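Local coordinates for p-nitrophenyl phosphatase (Pho2) (PDB 3QGM), which probably hydrolyses phosphate monoesters as a metal-dependent phosphatase of the haloacid dehalogenase superfamily, with a calcium ion bound in this structure, at residues G40-N48 with I192-L202; N48-I56 with G97-L105. One frame throughout, in Å; residues are numbered along the deposited sequence.

Contacts 1 and 2 meet at Asn48, where strand 42-47 ends and the loop leading to helix 54-63 begins; their centres are 19 Å apart, and contact 2 is nested within the chain loop that contact 1 closes. Contact 1 packs helix 190-200 on a face of the six-stranded parallel sheet, while contact 2 joins the loop leaving that sheet to helix 99-107, which belongs with a second, five-stranded parallel sheet. The calcium ion held by Asp14, Asp16 and Asp212 is about 8 Å from the side chain of Ser47, at the end of the strand in contact 1, and about 13 Å from that of Ser50 in contact 2.

Contact 1 (G40-N48 with I192-L202); sequences GKKIIFVSN and IMREALDILGL
Strand 42-47 and helix 192-200 run nearly antiparallel, at 152° with their axes 9.0 Å apart, and the nearest CA atoms are those of Ile44 and Ala196, 6.8 Å apart. Alternate strand residues Lys42, Ile44 and Val46 face the helix. With CG1 of Ile44 anti to the backbone N (chi1 -177°), the side chains of Ile44 and Ile199 cross nearly perpendicularly, and Ile44 CD1 presses tightly on Ile199 CG2 at 3.5 Å. The other branch, Ile44 CG2, rests on Leu200 CG at 3.8 Å and beside Ala196 CB at 3.9 Å. The helix packs on one face of the parallel sheet of a Rossmann-like HAD core, where it also meets Leu74 of strand 73-75 and Val207 and Val209 of strand 207-211. An alanine at Ile44 would be likely to leave a gap under Ile199, Leu200 and Ala196, which pack on the two branches. Further along, the side chains of Val46 and Ile192 pass alongside one another, running opposite ways, Val46 CG1 meeting Ile192 CD1 at 3.6 Å. At the other end, the bent chain of Lys42 brings NZ 3.2 Å from Leu200 O to donate a hydrogen bond, just where Gly201 closes the helix in a Schellman motif.

Contact 2 (N48-I56 with G97-L105); sequences NNSTRSRRI and GEEGLIEEL
Ser50 meets helix 99-107 through its backbone: Ser50 O lies 3.7 Å from Leu101 CB and accepts from a water that in turn accepts from Glu98 N. Its hydroxyl is engaged elsewhere, with Ser125 N and Thr150 OG1. The side chain of Thr51 runs next to that of Glu98 in the same sense, its CB and CG2 against the carboxylate. Its chi1 of 66° turns OG1 to Asn49 OD1, which also accepts from Thr51 N and Arg52 N in an Asx turn and Asx motif, and leaves Thr51 CG2 3.7 Å from Glu98 CD. The Glu98 carboxylate is held at both oxygens, OE2 by Arg127 N and OE1 by a second water that also donates to Thr51 O. Thr51 O makes a CA-H...O contact with Gly100, its distance to Gly100 CA being 3.1 Å. The nearest CA atoms are those of Arg52 and Gly100, 4.3 Å apart; a beta carbon on Gly100 would come 2.0 Å from Thr51 O, so a side chain would clash unless the backbones moved apart. Ser53 is the N-cap of helix 54-63, its OG accepting a weak bond from Ile56 N, and its CB lies 3.4 Å from Glu104 OE2. That oxygen accepts from Arg54 N at 2.5 Å and 159°, on its anti side and 28° out of the carboxylate plane, a length so short that its value is doubtful. A third water bridges it to Arg55 N, while the guanidinium of Arg54 turns away to a cation-pi contact with Tyr78. Core and second domain, an arrangement consistent with a capped HAD phosphatase, meet here through backbone groups, waters and two carboxylates; the negative charge of Glu104 beside the first turn of helix 54-63 would probably be stabilised by the helix N-terminus.

Contact 1 (G40-N48 with I192-L202)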
ATOM      1  N   GLY A  40     -16.758 -42.037  -2.873  1.00 48.21           N
ATOM      2  CA  GLY A  40     -15.660 -42.331  -1.956  1.00 47.26           C
ATOM      3  C   GLY A  40     -14.380 -41.522  -2.150  1.00 46.70           C
ATOM      4  O   GLY A  40     -13.334 -41.903  -1.616  1.00 46.78           O
ATOM      5  N   LYS A  41     -14.438 -40.408  -2.893  1.00 44.78           N
ATOM      6  CA  LYS A  41     -13.245 -39.577  -3.086  1.00 43.22           C
ATOM      7  C   LYS A  41     -13.058 -38.753  -1.827  1.00 41.29           C
ATOM      8  O   LYS A  41     -14.046 -38.356  -1.177  1.00 40.21           O
ATOM      9  CB  LYS A  41     -13.360 -38.643  -4.289  1.00 43.37           C
ATOM     10  CG  LYS A  41     -13.734 -39.274  -5.619  1.00 44.38           C
ATOM     11  CD  LYS A  41     -12.807 -40.404  -6.074  1.00 45.39           C
ATOM     12  CE  LYS A  41     -12.799 -40.484  -7.603  1.00 47.46           C
ATOM     13  NZ  LYS A  41     -11.939 -41.600  -8.188  1.00 47.76           N
ATOM     14  N   LYS A  42     -11.798 -38.533  -1.470  1.00 39.62           N
ATOM     15  CA  LYS A  42     -11.458 -37.726  -0.327  1.00 39.01           C
ATOM     16  C   LYS A  42     -11.402 -36.283  -0.823  1.00 37.92           C
ATOM     17  O   LYS A  42     -11.025 -36.025  -1.973  1.00 37.30           O
ATOM     18  CB  LYS A  42     -10.092 -38.114   0.238  1.00 39.56           C
ATOM     19  CG  LYS A  42      -9.935 -39.575   0.680  1.00 42.34           C
ATOM     20  CD  LYS A  42      -8.439 -39.830   0.878  1.00 46.54           C
ATOM     21  CE  LYS A  42      -8.098 -40.876   1.960  1.00 49.07           C
ATOM     22  NZ  LYS A  42      -7.476 -40.259   3.162  1.00 49.27           N
ATOM     23  N   ILE A  43     -11.771 -35.354   0.047  1.00 36.22           N
ATOM     24  CA  ILE A  43     -11.883 -33.960  -0.325  1.00 35.67           C
ATOM     25  C   ILE A  43     -11.323 -33.124   0.788  1.00 34.34           C
ATOM     26  O   ILE A  43     -11.465 -33.457   1.955  1.00 35.19           O
ATOM     27  CB  ILE A  43     -13.376 -33.565  -0.573  1.00 35.65           C
ATOM     28  CG1 ILE A  43     -13.952 -34.357  -1.742  1.00 37.41           C
ATOM     29  CG2 ILE A  43     -13.511 -32.071  -0.871  1.00 36.93           C
ATOM     30  CD1 ILE A  43     -15.315 -33.888  -2.150  1.00 40.46           C
ATOM     31  N   ILE A  44     -10.647 -32.051   0.431  1.00 33.34           N
ATOM     32  CA  ILE A  44     -10.335 -31.026   1.385  1.00 32.28           C
ATOM     33  C   ILE A  44     -10.686 -29.693   0.743  1.00 31.66           C
ATOM     34  O   ILE A  44     -10.303 -29.402  -0.405  1.00 31.16           O
ATOM     35  CB  ILE A  44      -8.898 -31.083   1.886  1.00 32.71           C
ATOM     36  CG1 ILE A  44      -8.663 -30.005   2.962  1.00 33.95           C
ATOM     37  CG2 ILE A  44      -7.906 -30.893   0.768  1.00 32.09           C
ATOM     38  CD1 ILE A  44      -7.464 -30.313   3.903  1.00 37.17           C
ATOM     39  N   PHE A  45     -11.456 -28.908   1.478  1.00 31.09           N
ATOM     40  CA  PHE A  45     -11.893 -27.590   1.022  1.00 31.35           C
ATOM     41  C   PHE A  45     -10.831 -26.565   1.449  1.00 30.78           C
ATOM     42  O   PHE A  45     -10.412 -26.548   2.614  1.00 31.87           O
ATOM     43  CB  PHE A  45     -13.250 -27.258   1.619  1.00 30.89           C
ATOM     44  CG  PHE A  45     -14.341 -28.202   1.207  1.00 33.01           C
ATOM     45  CD1 PHE A  45     -14.745 -29.225   2.053  1.00 37.05           C
ATOM     46  CD2 PHE A  45     -14.978 -28.072  -0.031  1.00 35.98           C
ATOM     47  CE1 PHE A  45     -15.743 -30.133   1.666  1.00 36.72           C
ATOM     48  CE2 PHE A  45     -15.981 -28.965  -0.419  1.00 37.58           C
ATOM     49  CZ  PHE A  45     -16.364 -29.996   0.435  1.00 36.97           C
ATOM     50  N   VAL A  46     -10.337 -25.758   0.517  1.00 30.41           N
ATOM     51  CA  VAL A  46      -9.223 -24.854   0.836  1.00 29.84           C
ATOM     52  C   VAL A  46      -9.631 -23.440   0.481  1.00 30.12           C
ATOM     53  O   VAL A  46     -10.060 -23.201  -0.636  1.00 31.11           O
ATOM     54  CB  VAL A  46      -7.908 -25.256   0.133  1.00 30.60           C
ATOM     55  CG1 VAL A  46      -6.812 -24.198   0.350  1.00 32.74           C
ATOM     56  CG2 VAL A  46      -7.372 -26.610   0.645  1.00 31.14           C
ATOM     57  N   SER A  47      -9.516 -22.507   1.426  1.00 29.11           N
ATOM     58  CA  SER A  47      -9.939 -21.135   1.197  1.00 28.51           C
ATOM     59  C   SER A  47      -8.925 -20.156   1.726  1.00 27.53           C
ATOM     60  O   SER A  47      -8.332 -20.385   2.758  1.00 24.87           O
ATOM     61  CB  SER A  47     -11.246 -20.851   1.934  1.00 28.98           C
ATOM     62  OG  SER A  47     -11.515 -19.475   1.939  1.00 30.64           O
ATOM     63  N   ASN A  48      -8.751 -19.050   0.983  1.00 26.57           N
ATOM     64  CA  ASN A  48      -7.845 -18.004   1.375  1.00 26.69           C
ATOM     65  C   ASN A  48      -8.472 -17.027   2.320  1.00 26.01           C
ATOM     66  O   ASN A  48      -7.841 -16.035   2.648  1.00 26.70           O
ATOM     67  CB  ASN A  48      -7.359 -17.245   0.142  1.00 27.88           C
ATOM     68  CG  ASN A  48      -6.155 -17.898  -0.499  1.00 26.57           C
ATOM     69  OD1 ASN A  48      -5.740 -18.974  -0.092  1.00 23.85           O
ATOM     70  ND2 ASN A  48      -5.544 -17.197  -1.474  1.00 24.52           N
ATOM     71  N   ILE A 192      -0.007 -23.514   2.059  1.00 28.62           N
ATOM     72  CA  ILE A 192      -1.342 -24.092   2.334  1.00 27.29           C
ATOM     73  C   ILE A 192      -1.568 -25.408   1.542  1.00 28.00           C
ATOM     74  O   ILE A 192      -2.142 -26.395   2.080  1.00 27.54           O
ATOM     75  CB  ILE A 192      -2.476 -23.072   2.123  1.00 27.44           C
ATOM     76  CG1 ILE A 192      -3.790 -23.586   2.717  1.00 25.38           C
ATOM     77  CG2 ILE A 192      -2.612 -22.715   0.652  1.00 23.00           C
ATOM     78  CD1 ILE A 192      -4.836 -22.503   2.875  1.00 20.78           C
HETATM   79  N   MSE A 193      -1.005 -25.468   0.347  1.00 27.71           N
HETATM   80  CA  MSE A 193      -1.155 -26.621  -0.520  1.00 30.69           C
HETATM   81  C   MSE A 193      -0.478 -27.921   0.015  1.00 32.78           C
HETATM   82  O   MSE A 193      -1.076 -29.010  -0.033  1.00 33.68           O
HETATM   83  CB  MSE A 193      -0.679 -26.254  -1.945  1.00 30.34           C
HETATM   84  CG  MSE A 193      -1.543 -25.119  -2.547  1.00 26.58           C
HETATM   85 SE   MSE A 193      -3.501 -25.412  -2.575  0.60 25.94          SE
HETATM   86  CE  MSE A 193      -3.678 -26.732  -4.015  1.00 24.22           C
ATOM     87  N   ARG A 194       0.736 -27.796   0.546  1.00 34.91           N
ATOM     88  CA  ARG A 194       1.423 -28.921   1.131  1.00 36.35           C
ATOM     89  C   ARG A 194       0.729 -29.324   2.429  1.00 35.94           C
ATOM     90  O   ARG A 194       0.692 -30.512   2.763  1.00 34.59           O
ATOM     91  CB  ARG A 194       2.927 -28.638   1.309  1.00 38.10           C
ATOM     92  CG  ARG A 194       3.584 -28.415  -0.072  1.00 41.65           C
ATOM     93  CD  ARG A 194       5.132 -28.484  -0.135  1.00 47.94           C
ATOM     94  NE  ARG A 194       5.602 -28.125  -1.489  1.00 49.71           N
ATOM     95  CZ  ARG A 194       5.474 -28.897  -2.577  1.00 54.02           C
ATOM     96  NH1 ARG A 194       5.902 -28.442  -3.755  1.00 54.63           N
ATOM     97  NH2 ARG A 194       4.923 -30.125  -2.511  1.00 55.20           N
ATOM     98  N   GLU A 195       0.117 -28.368   3.130  1.00 34.64           N
ATOM     99  CA  GLU A 195      -0.643 -28.750   4.316  1.00 34.36           C
ATOM    100  C   GLU A 195      -1.842 -29.600   3.903  1.00 33.64           C
ATOM    101  O   GLU A 195      -2.174 -30.570   4.594  1.00 32.97           O
ATOM    102  CB  GLU A 195      -1.084 -27.559   5.166  1.00 34.24           C
ATOM    103  CG  GLU A 195      -1.952 -27.927   6.387  1.00 36.09           C
ATOM    104  CD  GLU A 195      -1.196 -28.694   7.484  1.00 41.30           C
ATOM    105  OE1 GLU A 195       0.032 -28.895   7.357  1.00 43.80           O
ATOM    106  OE2 GLU A 195      -1.831 -29.092   8.480  1.00 41.73           O
ATOM    107  N   ALA A 196      -2.482 -29.233   2.796  1.00 31.99           N
ATOM    108  CA  ALA A 196      -3.683 -29.931   2.347  1.00 31.95           C
ATOM    109  C   ALA A 196      -3.368 -31.371   1.904  1.00 33.04           C
ATOM    110  O   ALA A 196      -4.123 -32.303   2.216  1.00 33.61           O
ATOM    111  CB  ALA A 196      -4.387 -29.171   1.219  1.00 29.95           C
ATOM    112  N   LEU A 197      -2.267 -31.528   1.176  1.00 33.60           N
ATOM    113  CA  LEU A 197      -1.715 -32.857   0.823  1.00 34.79           C
ATOM    114  C   LEU A 197      -1.439 -33.771   2.047  1.00 36.80           C
ATOM    115  O   LEU A 197      -1.889 -34.922   2.093  1.00 36.31           O
ATOM    116  CB  LEU A 197      -0.433 -32.671   0.030  1.00 34.47           C
ATOM    117  CG  LEU A 197      -0.595 -32.152  -1.387  1.00 32.31           C
ATOM    118  CD1 LEU A 197       0.751 -32.163  -2.121  1.00 33.51           C
ATOM    119  CD2 LEU A 197      -1.575 -33.014  -2.161  1.00 32.95           C
ATOM    120  N   ASP A 198      -0.728 -33.218   3.028  1.00 38.24           N
ATOM    121  CA  ASP A 198      -0.445 -33.869   4.293  1.00 40.31           C
ATOM    122  C   ASP A 198      -1.743 -34.310   4.982  1.00 40.54           C
ATOM    123  O   ASP A 198      -1.869 -35.446   5.448  1.00 41.22           O
ATOM    124  CB  ASP A 198       0.333 -32.892   5.204  1.00 41.53           C
ATOM    125  CG  ASP A 198       1.084 -33.606   6.341  1.00 45.09           C
ATOM    126  OD1 ASP A 198       0.425 -34.147   7.238  1.00 46.53           O
ATOM    127  OD2 ASP A 198       2.346 -33.606   6.328  1.00 53.65           O
ATOM    128  N   ILE A 199      -2.718 -33.407   5.047  1.00 40.05           N
ATOM    129  CA  ILE A 199      -4.024 -33.743   5.614  1.00 39.37           C
ATOM    130  C   ILE A 199      -4.648 -34.879   4.804  1.00 39.51           C
ATOM    131  O   ILE A 199      -5.094 -35.855   5.377  1.00 40.14           O
ATOM    132  CB  ILE A 199      -4.963 -32.496   5.692  1.00 39.00           C
ATOM    133  CG1 ILE A 199      -4.462 -31.543   6.805  1.00 37.62           C
ATOM    134  CG2 ILE A 199      -6.442 -32.915   5.943  1.00 38.64           C
ATOM    135  CD1 ILE A 199      -5.112 -30.171   6.796  1.00 33.48           C
ATOM    136  N   LEU A 200      -4.646 -34.771   3.479  1.00 38.62           N
ATOM    137  CA  LEU A 200      -5.244 -35.795   2.634  1.00 39.04           C
ATOM    138  C   LEU A 200      -4.500 -37.133   2.796  1.00 40.09           C
ATOM    139  O   LEU A 200      -5.075 -38.190   2.628  1.00 39.40           O
ATOM    140  CB  LEU A 200      -5.225 -35.375   1.158  1.00 38.66           C
ATOM    141  CG  LEU A 200      -6.270 -34.349   0.675  1.00 36.20           C
ATOM    142  CD1 LEU A 200      -5.922 -33.849  -0.709  1.00 30.71           C
ATOM    143  CD2 LEU A 200      -7.692 -34.914   0.713  1.00 36.49           C
ATOM    144  N   GLY A 201      -3.211 -37.052   3.117  1.00 41.49           N
ATOM    145  CA  GLY A 201      -2.319 -38.213   3.102  1.00 42.69           C
ATOM    146  C   GLY A 201      -2.142 -38.693   1.673  1.00 43.67           C
ATOM    147  O   GLY A 201      -2.168 -39.901   1.412  1.00 42.46           O
ATOM    148  N   LEU A 202      -2.050 -37.752   0.723  1.00 43.29           N
ATOM    149  CA  LEU A 202      -1.933 -38.132  -0.696  1.00 44.08           C
ATOM    150  C   LEU A 202      -0.793 -37.399  -1.333  1.00 44.30           C
ATOM    151  O   LEU A 202      -0.463 -36.300  -0.950  1.00 44.21           O
ATOM    152  CB  LEU A 202      -3.234 -37.881  -1.494  1.00 43.70           C
ATOM    153  CG  LEU A 202      -4.505 -38.653  -1.110  1.00 44.68           C
ATOM    154  CD1 LEU A 202      -5.705 -38.210  -1.946  1.00 42.17           C
ATOM    155  CD2 LEU A 202      -4.329 -40.199  -1.193  1.00 45.11           C
TER

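Contact 2 (N48-I56 with G97-L105)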
ATOM      1  N   ASN A  48      -8.751 -19.050   0.983  1.00 26.57           N
ATOM      2  CA  ASN A  48      -7.845 -18.004   1.375  1.00 26.69           C
ATOM      3  C   ASN A  48      -8.472 -17.027   2.320  1.00 26.01           C
ATOM      4  O   ASN A  48      -7.841 -16.035   2.648  1.00 26.70           O
ATOM      5  CB  ASN A  48      -7.359 -17.245   0.142  1.00 27.88           C
ATOM      6  CG  ASN A  48      -6.155 -17.898  -0.499  1.00 26.57           C
ATOM      7  OD1 ASN A  48      -5.740 -18.974  -0.092  1.00 23.85           O
ATOM      8  ND2 ASN A  48      -5.544 -17.197  -1.474  1.00 24.52           N
ATOM      9  N   ASN A  49      -9.712 -17.276   2.730  1.00 26.16           N
ATOM     10  CA  ASN A  49     -10.417 -16.392   3.666  1.00 26.37           C
ATOM     11  C   ASN A  49      -9.490 -15.952   4.771  1.00 25.29           C
ATOM     12  O   ASN A  49      -8.908 -16.779   5.500  1.00 24.56           O
ATOM     13  CB  ASN A  49     -11.652 -17.082   4.291  1.00 26.54           C
ATOM     14  CG  ASN A  49     -12.585 -16.096   4.972  1.00 30.21           C
ATOM     15  OD1 ASN A  49     -12.197 -15.421   5.901  1.00 32.37           O
ATOM     16  ND2 ASN A  49     -13.825 -16.016   4.505  1.00 32.54           N
ATOM     17  N   SER A  50      -9.371 -14.644   4.913  1.00 23.80           N
ATOM     18  CA  SER A  50      -8.418 -14.021   5.832  1.00 25.81           C
ATOM     19  C   SER A  50      -9.006 -13.657   7.213  1.00 24.72           C
ATOM     20  O   SER A  50      -8.273 -13.342   8.158  1.00 24.23           O
ATOM     21  CB  SER A  50      -7.933 -12.725   5.149  1.00 26.52           C
ATOM     22  OG  SER A  50      -7.066 -11.995   5.972  1.00 33.67           O
ATOM     23  N   THR A  51     -10.326 -13.663   7.302  1.00 24.92           N
ATOM     24  CA  THR A  51     -11.049 -13.043   8.366  1.00 25.94           C
ATOM     25  C   THR A  51     -11.945 -13.974   9.185  1.00 27.08           C
ATOM     26  O   THR A  51     -12.329 -13.614  10.275  1.00 27.58           O
ATOM     27  CB  THR A  51     -11.947 -11.910   7.799  1.00 27.08           C
ATOM     28  OG1 THR A  51     -12.958 -12.487   6.951  1.00 24.69           O
ATOM     29  CG2 THR A  51     -11.072 -10.854   7.011  1.00 25.11           C
ATOM     30  N   ARG A  52     -12.325 -15.127   8.653  1.00 27.14           N
ATOM     31  CA  ARG A  52     -13.219 -16.013   9.384  1.00 26.71           C
ATOM     32  C   ARG A  52     -12.468 -17.274   9.871  1.00 26.73           C
ATOM     33  O   ARG A  52     -11.505 -17.750   9.233  1.00 27.54           O
ATOM     34  CB  ARG A  52     -14.420 -16.395   8.525  1.00 28.10           C
ATOM     35  CG  ARG A  52     -15.223 -15.233   7.905  1.00 25.71           C
ATOM     36  CD  ARG A  52     -15.611 -14.104   8.864  1.00 25.54           C
ATOM     37  NE  ARG A  52     -16.343 -14.504  10.074  1.00 28.31           N
ATOM     38  CZ  ARG A  52     -17.668 -14.627  10.186  1.00 28.65           C
ATOM     39  NH1 ARG A  52     -18.475 -14.441   9.148  1.00 31.80           N
ATOM     40  NH2 ARG A  52     -18.194 -14.989  11.338  1.00 28.64           N
ATOM     41  N   SER A  53     -12.854 -17.745  11.049  1.00 25.66           N
ATOM     42  CA  SER A  53     -12.233 -18.896  11.677  1.00 25.70           C
ATOM     43  C   SER A  53     -12.612 -20.151  10.893  1.00 25.86           C
ATOM     44  O   SER A  53     -13.603 -20.154  10.128  1.00 26.30           O
ATOM     45  CB  SER A  53     -12.699 -18.982  13.120  1.00 25.27           C
ATOM     46  OG  SER A  53     -14.077 -19.327  13.193  1.00 27.65           O
ATOM     47  N   ARG A  54     -11.860 -21.228  11.089  1.00 25.24           N
ATOM     48  CA  ARG A  54     -12.161 -22.476  10.416  1.00 26.49           C
ATOM     49  C   ARG A  54     -13.584 -22.912  10.696  1.00 26.53           C
ATOM     50  O   ARG A  54     -14.289 -23.369   9.782  1.00 27.75           O
ATOM     51  CB  ARG A  54     -11.222 -23.606  10.837  1.00 26.33           C
ATOM     52  CG  ARG A  54     -11.578 -24.907  10.129  1.00 30.80           C
ATOM     53  CD  ARG A  54     -10.581 -26.038  10.266  1.00 33.48           C
ATOM     54  NE  ARG A  54     -10.408 -26.421  11.649  1.00 37.54           N
ATOM     55  CZ  ARG A  54      -9.762 -27.517  12.069  1.00 41.67           C
ATOM     56  NH1 ARG A  54      -9.632 -27.705  13.360  1.00 42.25           N
ATOM     57  NH2 ARG A  54      -9.205 -28.389  11.217  1.00 43.16           N
ATOM     58  N   ARG A  55     -14.016 -22.812  11.943  1.00 26.80           N
ATOM     59  CA  ARG A  55     -15.304 -23.395  12.283  1.00 27.94           C
ATOM     60  C   ARG A  55     -16.441 -22.632  11.668  1.00 26.73           C
ATOM     61  O   ARG A  55     -17.446 -23.226  11.353  1.00 27.85           O
ATOM     62  CB  ARG A  55     -15.476 -23.548  13.788  1.00 29.03           C
ATOM     63  CG  ARG A  55     -16.700 -24.345  14.166  1.00 32.49           C
ATOM     64  CD  ARG A  55     -16.566 -24.918  15.559  1.00 37.72           C
ATOM     65  NE  ARG A  55     -15.321 -25.659  15.680  1.00 38.34           N
ATOM     66  CZ  ARG A  55     -15.190 -26.957  15.443  1.00 42.94           C
ATOM     67  NH1 ARG A  55     -16.241 -27.707  15.083  1.00 41.45           N
ATOM     68  NH2 ARG A  55     -13.982 -27.509  15.584  1.00 44.67           N
ATOM     69  N   ILE A  56     -16.300 -21.326  11.442  1.00 25.98           N
ATOM     70  CA  ILE A  56     -17.355 -20.599  10.663  1.00 25.58           C
ATOM     71  C   ILE A  56     -17.571 -21.212   9.272  1.00 26.11           C
ATOM     72  O   ILE A  56     -18.725 -21.492   8.834  1.00 26.52           O
ATOM     73  CB  ILE A  56     -17.020 -19.120  10.505  1.00 24.62           C
ATOM     74  CG1 ILE A  56     -16.902 -18.439  11.882  1.00 25.20           C
ATOM     75  CG2 ILE A  56     -17.955 -18.438   9.535  1.00 24.93           C
ATOM     76  CD1 ILE A  56     -18.125 -18.433  12.715  1.00 25.36           C
ATOM     77  N   GLY A  97      -5.084  -8.241  11.529  1.00 24.86           N
ATOM     78  CA  GLY A  97      -6.238  -8.941  11.009  1.00 25.41           C
ATOM     79  C   GLY A  97      -7.472  -8.813  11.863  1.00 25.70           C
ATOM     80  O   GLY A  97      -7.464  -8.157  12.886  1.00 26.22           O
ATOM     81  N   GLU A  98      -8.553  -9.405  11.381  1.00 25.27           N
ATOM     82  CA  GLU A  98      -9.860  -9.309  12.037  1.00 26.04           C
ATOM     83  C   GLU A  98     -10.062 -10.417  13.101  1.00 26.00           C
ATOM     84  O   GLU A  98      -9.163 -11.236  13.348  1.00 24.99           O
ATOM     85  CB  GLU A  98     -10.953  -9.416  10.979  1.00 26.13           C
ATOM     86  CG  GLU A  98     -10.962  -8.254   9.979  1.00 27.52           C
ATOM     87  CD  GLU A  98     -12.251  -8.150   9.236  1.00 30.64           C
ATOM     88  OE1 GLU A  98     -13.162  -8.950   9.537  1.00 28.00           O
ATOM     89  OE2 GLU A  98     -12.342  -7.294   8.328  1.00 30.62           O
ATOM     90  N   GLU A  99     -11.241 -10.459  13.702  1.00 25.77           N
ATOM     91  CA  GLU A  99     -11.454 -11.358  14.845  1.00 27.16           C
ATOM     92  C   GLU A  99     -11.268 -12.842  14.564  1.00 25.04           C
ATOM     93  O   GLU A  99     -10.828 -13.569  15.420  1.00 27.03           O
ATOM     94  CB  GLU A  99     -12.833 -11.110  15.475  1.00 27.10           C
ATOM     95  CG  GLU A  99     -12.944  -9.690  15.823  1.00 33.91           C
ATOM     96  CD  GLU A  99     -13.791  -9.408  16.987  1.00 38.77           C
ATOM     97  OE1 GLU A  99     -14.883  -9.999  17.091  1.00 41.83           O
ATOM     98  OE2 GLU A  99     -13.339  -8.562  17.777  1.00 44.81           O
ATOM     99  N   GLY A 100     -11.627 -13.281  13.388  1.00 24.99           N
ATOM    100  CA  GLY A 100     -11.485 -14.672  13.043  1.00 25.02           C
ATOM    101  C   GLY A 100     -10.044 -15.109  12.904  1.00 24.43           C
ATOM    102  O   GLY A 100      -9.721 -16.267  13.190  1.00 23.60           O
ATOM    103  N   LEU A 101      -9.157 -14.203  12.471  1.00 23.00           N
ATOM    104  CA  LEU A 101      -7.744 -14.523  12.474  1.00 22.57           C
ATOM    105  C   LEU A 101      -7.184 -14.580  13.892  1.00 24.13           C
ATOM    106  O   LEU A 101      -6.473 -15.542  14.257  1.00 24.34           O
ATOM    107  CB  LEU A 101      -6.967 -13.542  11.640  1.00 21.82           C
ATOM    108  CG  LEU A 101      -5.464 -13.737  11.606  1.00 21.76           C
ATOM    109  CD1 LEU A 101      -5.037 -15.169  11.199  1.00 20.51           C
ATOM    110  CD2 LEU A 101      -4.854 -12.686  10.636  1.00 19.34           C
ATOM    111  N   ILE A 102      -7.546 -13.582  14.693  1.00 24.63           N
ATOM    112  CA  ILE A 102      -7.112 -13.499  16.084  1.00 25.12           C
ATOM    113  C   ILE A 102      -7.553 -14.781  16.800  1.00 24.92           C
ATOM    114  O   ILE A 102      -6.809 -15.356  17.560  1.00 25.44           O
ATOM    115  CB  ILE A 102      -7.748 -12.286  16.765  1.00 25.27           C
ATOM    116  CG1 ILE A 102      -7.215 -10.955  16.154  1.00 27.61           C
ATOM    117  CG2 ILE A 102      -7.523 -12.346  18.257  1.00 24.79           C
ATOM    118  CD1 ILE A 102      -7.923  -9.727  16.667  1.00 27.75           C
ATOM    119  N   GLU A 103      -8.796 -15.180  16.559  1.00 25.75           N
ATOM    120  CA  GLU A 103      -9.338 -16.411  17.134  1.00 26.55           C
ATOM    121  C   GLU A 103      -8.440 -17.603  16.827  1.00 26.95           C
ATOM    122  O   GLU A 103      -8.143 -18.382  17.738  1.00 25.08           O
ATOM    123  CB  GLU A 103     -10.754 -16.690  16.650  1.00 26.35           C
ATOM    124  CG  GLU A 103     -11.470 -17.767  17.448  1.00 29.63           C
ATOM    125  CD  GLU A 103     -12.893 -17.431  17.822  1.00 29.80           C
ATOM    126  OE1 GLU A 103     -13.649 -16.837  17.033  1.00 33.00           O
ATOM    127  OE2 GLU A 103     -13.232 -17.750  18.955  1.00 35.17           O
ATOM    128  N   GLU A 104      -8.073 -17.782  15.545  1.00 26.08           N
ATOM    129  CA  GLU A 104      -7.299 -18.957  15.150  1.00 25.58           C
ATOM    130  C   GLU A 104      -5.904 -18.846  15.722  1.00 25.34           C
ATOM    131  O   GLU A 104      -5.300 -19.821  16.141  1.00 24.95           O
ATOM    132  CB  GLU A 104      -7.247 -19.120  13.622  1.00 25.88           C
ATOM    133  CG  GLU A 104      -8.598 -19.494  12.984  1.00 24.56           C
ATOM    134  CD  GLU A 104      -9.069 -20.940  13.338  1.00 28.95           C
ATOM    135  OE1 GLU A 104      -8.262 -21.716  13.879  1.00 28.36           O
ATOM    136  OE2 GLU A 104     -10.224 -21.312  13.040  1.00 28.37           O
ATOM    137  N   LEU A 105      -5.385 -17.635  15.789  1.00 25.08           N
ATOM    138  CA  LEU A 105      -4.105 -17.435  16.449  1.00 24.81           C
ATOM    139  C   LEU A 105      -4.142 -17.895  17.912  1.00 25.12           C
ATOM    140  O   LEU A 105      -3.246 -18.581  18.357  1.00 24.89           O
ATOM    141  CB  LEU A 105      -3.659 -15.993  16.345  1.00 23.18           C
ATOM    142  CG  LEU A 105      -3.207 -15.490  14.968  1.00 23.41           C
ATOM    143  CD1 LEU A 105      -3.113 -14.016  15.083  1.00 22.83           C
ATOM    144  CD2 LEU A 105      -1.836 -16.110  14.457  1.00 21.81           C
TER
HETATM  145  O   HOH W   1      -7.889 -10.617   8.985  1.00 22.44           O
HETATM  146  O   HOH W   2     -13.592 -11.516  11.407  1.00 40.42           O
HETATM  147  O   HOH W   3     -12.222 -22.276  14.300  1.00 31.25           O